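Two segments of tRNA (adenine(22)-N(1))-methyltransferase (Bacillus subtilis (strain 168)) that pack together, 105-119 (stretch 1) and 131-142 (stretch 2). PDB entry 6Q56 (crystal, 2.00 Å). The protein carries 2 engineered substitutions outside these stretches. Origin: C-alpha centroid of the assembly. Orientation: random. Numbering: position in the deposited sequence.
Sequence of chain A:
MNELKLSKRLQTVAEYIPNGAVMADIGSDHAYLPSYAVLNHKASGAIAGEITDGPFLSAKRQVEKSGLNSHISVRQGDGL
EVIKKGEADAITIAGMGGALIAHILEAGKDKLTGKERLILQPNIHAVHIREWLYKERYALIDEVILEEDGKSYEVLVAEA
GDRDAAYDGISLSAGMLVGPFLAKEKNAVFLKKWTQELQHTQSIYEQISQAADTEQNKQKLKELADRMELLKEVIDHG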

# COMPACT_ATOMS: atom_id res chain seq x y z
N LEU A 105 -2.57 -8.53 -5.17
CA LEU A 105 -2.09 -8.15 -6.49
C LEU A 105 -1.63 -9.35 -7.30
O LEU A 105 -1.95 -9.47 -8.47
CB LEU A 105 -0.94 -7.16 -6.38
CG LEU A 105 -1.20 -5.66 -6.19
CD1 LEU A 105 -2.41 -5.15 -6.93
CD2 LEU A 105 -1.26 -5.29 -4.72
N GLU A 106 -0.86 -10.23 -6.67
CA GLU A 106 -0.34 -11.40 -7.36
C GLU A 106 -1.43 -12.40 -7.72
O GLU A 106 -1.42 -12.96 -8.80
CB GLU A 106 0.74 -12.07 -6.51
CG GLU A 106 1.29 -13.37 -7.09
CD GLU A 106 2.09 -13.17 -8.36
OE1 GLU A 106 2.56 -12.05 -8.61
OE2 GLU A 106 2.26 -14.14 -9.10
N ALA A 107 -2.36 -12.62 -6.81
CA ALA A 107 -3.44 -13.57 -7.05
C ALA A 107 -4.37 -13.11 -8.16
O ALA A 107 -4.96 -13.93 -8.84
CB ALA A 107 -4.23 -13.81 -5.78
N GLY A 108 -4.50 -11.81 -8.34
CA GLY A 108 -5.38 -11.29 -9.36
C GLY A 108 -4.74 -10.46 -10.45
O GLY A 108 -5.38 -9.61 -11.03
N LYS A 109 -3.47 -10.71 -10.73
CA LYS A 109 -2.79 -9.95 -11.77
C LYS A 109 -3.32 -10.27 -13.15
O LYS A 109 -2.97 -9.61 -14.11
CB LYS A 109 -1.28 -10.15 -11.71
CG LYS A 109 -0.80 -11.57 -11.90
CD LYS A 109 0.72 -11.58 -11.82
CE LYS A 109 1.28 -12.98 -11.94
NZ LYS A 109 2.75 -12.93 -12.10
N ASP A 110 -4.17 -11.28 -13.25
CA ASP A 110 -4.79 -11.66 -14.51
C ASP A 110 -5.83 -10.61 -14.87
O ASP A 110 -6.17 -10.43 -16.04
CB ASP A 110 -5.50 -13.00 -14.39
CG ASP A 110 -4.55 -14.15 -14.20
OD1 ASP A 110 -3.39 -14.05 -14.62
OD2 ASP A 110 -4.99 -15.18 -13.63
N LYS A 111 -6.34 -9.94 -13.86
CA LYS A 111 -7.35 -8.92 -14.04
C LYS A 111 -6.74 -7.58 -14.39
O LYS A 111 -7.45 -6.62 -14.66
CB LYS A 111 -8.16 -8.76 -12.75
CG LYS A 111 -8.86 -10.02 -12.29
CD LYS A 111 -9.97 -10.40 -13.24
CE LYS A 111 -10.67 -11.67 -12.81
NZ LYS A 111 -11.50 -11.46 -11.60
N LEU A 112 -5.42 -7.52 -14.38
CA LEU A 112 -4.73 -6.27 -14.67
C LEU A 112 -4.17 -6.21 -16.07
O LEU A 112 -3.63 -7.17 -16.59
CB LEU A 112 -3.58 -6.08 -13.70
CG LEU A 112 -3.96 -6.11 -12.23
CD1 LEU A 112 -2.73 -6.12 -11.35
CD2 LEU A 112 -4.86 -4.94 -11.90
N THR A 113 -4.30 -5.04 -16.68
CA THR A 113 -3.77 -4.81 -18.01
C THR A 113 -2.36 -4.28 -17.83
O THR A 113 -1.49 -4.49 -18.67
CB THR A 113 -4.58 -3.74 -18.75
OG1 THR A 113 -4.34 -2.47 -18.16
CG2 THR A 113 -6.05 -4.05 -18.69
N GLY A 114 -2.16 -3.58 -16.72
CA GLY A 114 -0.87 -3.01 -16.40
C GLY A 114 -0.89 -1.50 -16.40
O GLY A 114 -0.04 -0.85 -15.79
N LYS A 115 -1.87 -0.93 -17.08
CA LYS A 115 -1.98 0.51 -17.18
C LYS A 115 -2.77 1.14 -16.05
O LYS A 115 -2.77 2.36 -15.89
CB LYS A 115 -2.63 0.87 -18.51
CG LYS A 115 -1.85 0.35 -19.70
CD LYS A 115 -0.43 0.88 -19.68
CE LYS A 115 0.35 0.36 -20.86
NZ LYS A 115 0.35 -1.12 -20.89
N GLU A 116 -3.44 0.32 -15.27
CA GLU A 116 -4.22 0.83 -14.16
C GLU A 116 -3.28 1.44 -13.15
O GLU A 116 -2.21 0.90 -12.90
CB GLU A 116 -4.99 -0.30 -13.48
CG GLU A 116 -5.84 -1.15 -14.40
CD GLU A 116 -5.15 -2.42 -14.82
OE1 GLU A 116 -3.95 -2.57 -14.54
OE2 GLU A 116 -5.81 -3.27 -15.44
N ARG A 117 -3.66 2.57 -12.57
CA ARG A 117 -2.83 3.18 -11.55
C ARG A 117 -3.13 2.48 -10.24
O ARG A 117 -4.29 2.32 -9.87
CB ARG A 117 -3.10 4.67 -11.40
CG ARG A 117 -2.45 5.25 -10.16
CD ARG A 117 -2.64 6.74 -10.03
NE ARG A 117 -1.84 7.46 -11.00
CZ ARG A 117 -1.77 8.78 -11.07
NH1 ARG A 117 -2.44 9.53 -10.21
NH2 ARG A 117 -1.02 9.35 -11.99
N LEU A 118 -2.09 2.03 -9.56
CA LEU A 118 -2.27 1.36 -8.29
C LEU A 118 -1.93 2.32 -7.16
O LEU A 118 -0.88 2.94 -7.16
CB LEU A 118 -1.38 0.13 -8.20
CG LEU A 118 -1.55 -0.95 -9.27
CD1 LEU A 118 -0.56 -2.08 -9.04
CD2 LEU A 118 -2.96 -1.49 -9.30
N ILE A 119 -2.85 2.44 -6.21
CA ILE A 119 -2.68 3.30 -5.06
C ILE A 119 -2.83 2.38 -3.87
O ILE A 119 -3.93 2.04 -3.45
CB ILE A 119 -3.72 4.42 -5.01
CG1 ILE A 119 -3.88 5.05 -6.38
CG2 ILE A 119 -3.31 5.47 -3.99
CD1 ILE A 119 -5.11 5.92 -6.50
N GLU A 131 8.48 -5.09 -3.73
CA GLU A 131 9.09 -6.25 -4.35
C GLU A 131 8.18 -6.78 -5.45
O GLU A 131 8.64 -7.13 -6.52
CB GLU A 131 9.38 -7.33 -3.32
CG GLU A 131 10.54 -6.98 -2.40
CD GLU A 131 10.84 -8.06 -1.39
OE1 GLU A 131 10.03 -8.99 -1.25
OE2 GLU A 131 11.88 -7.99 -0.72
N TRP A 132 6.89 -6.83 -5.18
CA TRP A 132 5.93 -7.31 -6.17
C TRP A 132 5.86 -6.36 -7.35
O TRP A 132 5.87 -6.78 -8.49
CB TRP A 132 4.55 -7.47 -5.55
CG TRP A 132 3.59 -8.05 -6.50
CD1 TRP A 132 3.36 -9.37 -6.72
CD2 TRP A 132 2.75 -7.34 -7.40
NE1 TRP A 132 2.41 -9.52 -7.69
CE2 TRP A 132 2.02 -8.29 -8.13
CE3 TRP A 132 2.53 -5.99 -7.65
CZ2 TRP A 132 1.09 -7.93 -9.09
CZ3 TRP A 132 1.61 -5.64 -8.61
CH2 TRP A 132 0.90 -6.61 -9.31
N LEU A 133 5.80 -5.06 -7.07
CA LEU A 133 5.73 -4.05 -8.11
C LEU A 133 6.93 -4.13 -9.05
O LEU A 133 6.78 -4.09 -10.26
CB LEU A 133 5.69 -2.65 -7.50
CG LEU A 133 4.39 -2.23 -6.85
CD1 LEU A 133 4.55 -0.84 -6.28
CD2 LEU A 133 3.24 -2.27 -7.83
N TYR A 134 8.11 -4.25 -8.48
CA TYR A 134 9.33 -4.32 -9.26
C TYR A 134 9.34 -5.54 -10.18
O TYR A 134 10.05 -5.57 -11.17
CB TYR A 134 10.55 -4.34 -8.34
CG TYR A 134 11.85 -4.20 -9.07
CD1 TYR A 134 12.39 -2.96 -9.32
CD2 TYR A 134 12.53 -5.31 -9.52
CE1 TYR A 134 13.58 -2.83 -9.99
CE2 TYR A 134 13.72 -5.19 -10.19
CZ TYR A 134 14.24 -3.95 -10.42
OH TYR A 134 15.43 -3.83 -11.09
N LYS A 135 8.70 -6.59 -9.72
CA LYS A 135 8.71 -7.85 -10.43
C LYS A 135 7.72 -7.86 -11.56
O LYS A 135 7.95 -8.47 -12.59
CB LYS A 135 8.41 -8.99 -9.45
CG LYS A 135 7.93 -10.28 -10.08
CD LYS A 135 7.73 -11.38 -9.05
CE LYS A 135 6.42 -11.22 -8.30
NZ LYS A 135 5.25 -11.69 -9.08
N GLU A 136 6.59 -7.19 -11.37
CA GLU A 136 5.56 -7.13 -12.40
C GLU A 136 5.77 -5.93 -13.30
O GLU A 136 4.87 -5.54 -14.05
CB GLU A 136 4.17 -7.07 -11.76
CG GLU A 136 3.84 -8.26 -10.87
CD GLU A 136 3.82 -9.57 -11.63
OE1 GLU A 136 3.97 -9.54 -12.87
OE2 GLU A 136 3.66 -10.63 -10.99
N ARG A 137 6.96 -5.34 -13.23
CA ARG A 137 7.77 -4.19 -13.79
C ARG A 137 7.24 -2.74 -13.53
O ARG A 137 7.82 -1.76 -14.00
CB ARG A 137 8.17 -4.37 -15.28
CG ARG A 137 9.02 -5.60 -15.55
CD ARG A 137 9.38 -5.72 -17.02
NE ARG A 137 10.15 -4.57 -17.49
CZ ARG A 137 11.48 -4.50 -17.46
NH1 ARG A 137 12.19 -5.51 -16.98
NH2 ARG A 137 12.09 -3.41 -17.91
N TYR A 138 6.14 -2.66 -12.79
CA TYR A 138 5.52 -1.38 -12.46
C TYR A 138 6.56 -0.36 -12.01
O TYR A 138 7.67 -0.72 -11.60
CB TYR A 138 4.47 -1.56 -11.37
CG TYR A 138 3.31 -2.44 -11.77
CD1 TYR A 138 2.19 -1.90 -12.40
CD2 TYR A 138 3.32 -3.81 -11.53
CE1 TYR A 138 1.13 -2.69 -12.77
CE2 TYR A 138 2.26 -4.61 -11.91
CZ TYR A 138 1.17 -4.05 -12.53
OH TYR A 138 0.11 -4.84 -12.90
N ALA A 139 6.19 0.91 -12.10
CA ALA A 139 7.06 1.99 -11.72
C ALA A 139 6.37 2.80 -10.63
O ALA A 139 5.23 3.22 -10.78
CB ALA A 139 7.35 2.87 -12.91
N LEU A 140 7.08 3.03 -9.53
CA LEU A 140 6.53 3.82 -8.45
C LEU A 140 6.61 5.25 -8.91
O LEU A 140 7.68 5.74 -9.23
CB LEU A 140 7.36 3.66 -7.18
CG LEU A 140 7.00 2.51 -6.25
CD1 LEU A 140 8.15 2.23 -5.30
CD2 LEU A 140 5.73 2.85 -5.49
N ILE A 141 5.48 5.94 -8.95
CA ILE A 141 5.49 7.32 -9.39
C ILE A 141 5.45 8.28 -8.21
O ILE A 141 5.74 9.45 -8.37
CB ILE A 141 4.37 7.62 -10.38
CG1 ILE A 141 3.00 7.34 -9.77
CG2 ILE A 141 4.57 6.78 -11.63
CD1 ILE A 141 1.87 7.67 -10.70
N ASP A 142 5.11 7.77 -7.04
CA ASP A 142 5.09 8.60 -5.84
C ASP A 142 4.82 7.78 -4.60
O ASP A 142 4.24 6.71 -4.65
CB ASP A 142 4.08 9.74 -5.94
CG ASP A 142 4.36 10.87 -4.96
OD1 ASP A 142 5.44 10.87 -4.34
OD2 ASP A 142 3.52 11.76 -4.80

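The end of one helix (105-107) lies beside another (131-135), and each stretch then loops toward a strand, 117-119 and 139-142. No backbone hydrogen bond joins the stretches; side chains do the work.

W132 is central. Its indole lies flat against L105, whose CB sits 3.4 Å from the centroid of the W132 six-membered ring, almost on the ring normal, a CH-pi contact. L112 and L118 approach the ring edge. A buried indole still needs an acceptor for its one N-H, and E106 supplies it: W132 NE1 donates to E106 OE1 at 2.7 Å. E106 OE1 also accepts from K135 NZ at 2.8 Å, in a salt bridge.

E106 OE1 and E136 OE2 lie only 3.0 Å apart, two acceptors that cannot bond each other, but K135 NZ bridges them, also reaching E136 OE2 at 2.7 Å. K109 NZ, on an extended side chain, donates to E136 OE2 at 2.7 Å and forms a salt bridge with E106 OE2 at 3.3 Å.

L118 CD1 touches L133 CD2 (4.0 Å) and lies over one face of the Y138 ring. E116 accepts from T113 N (OE2, 2.6 Å) and G114 N (OE1, 3.0 Å). At G114, phi 114° would jam a CB against the preceding carbonyl O, so glycine fits. I141 CD1 covers one face of the R117 guanidinium, whose nitrogens are hydrogen-bonded elsewhere in the structure.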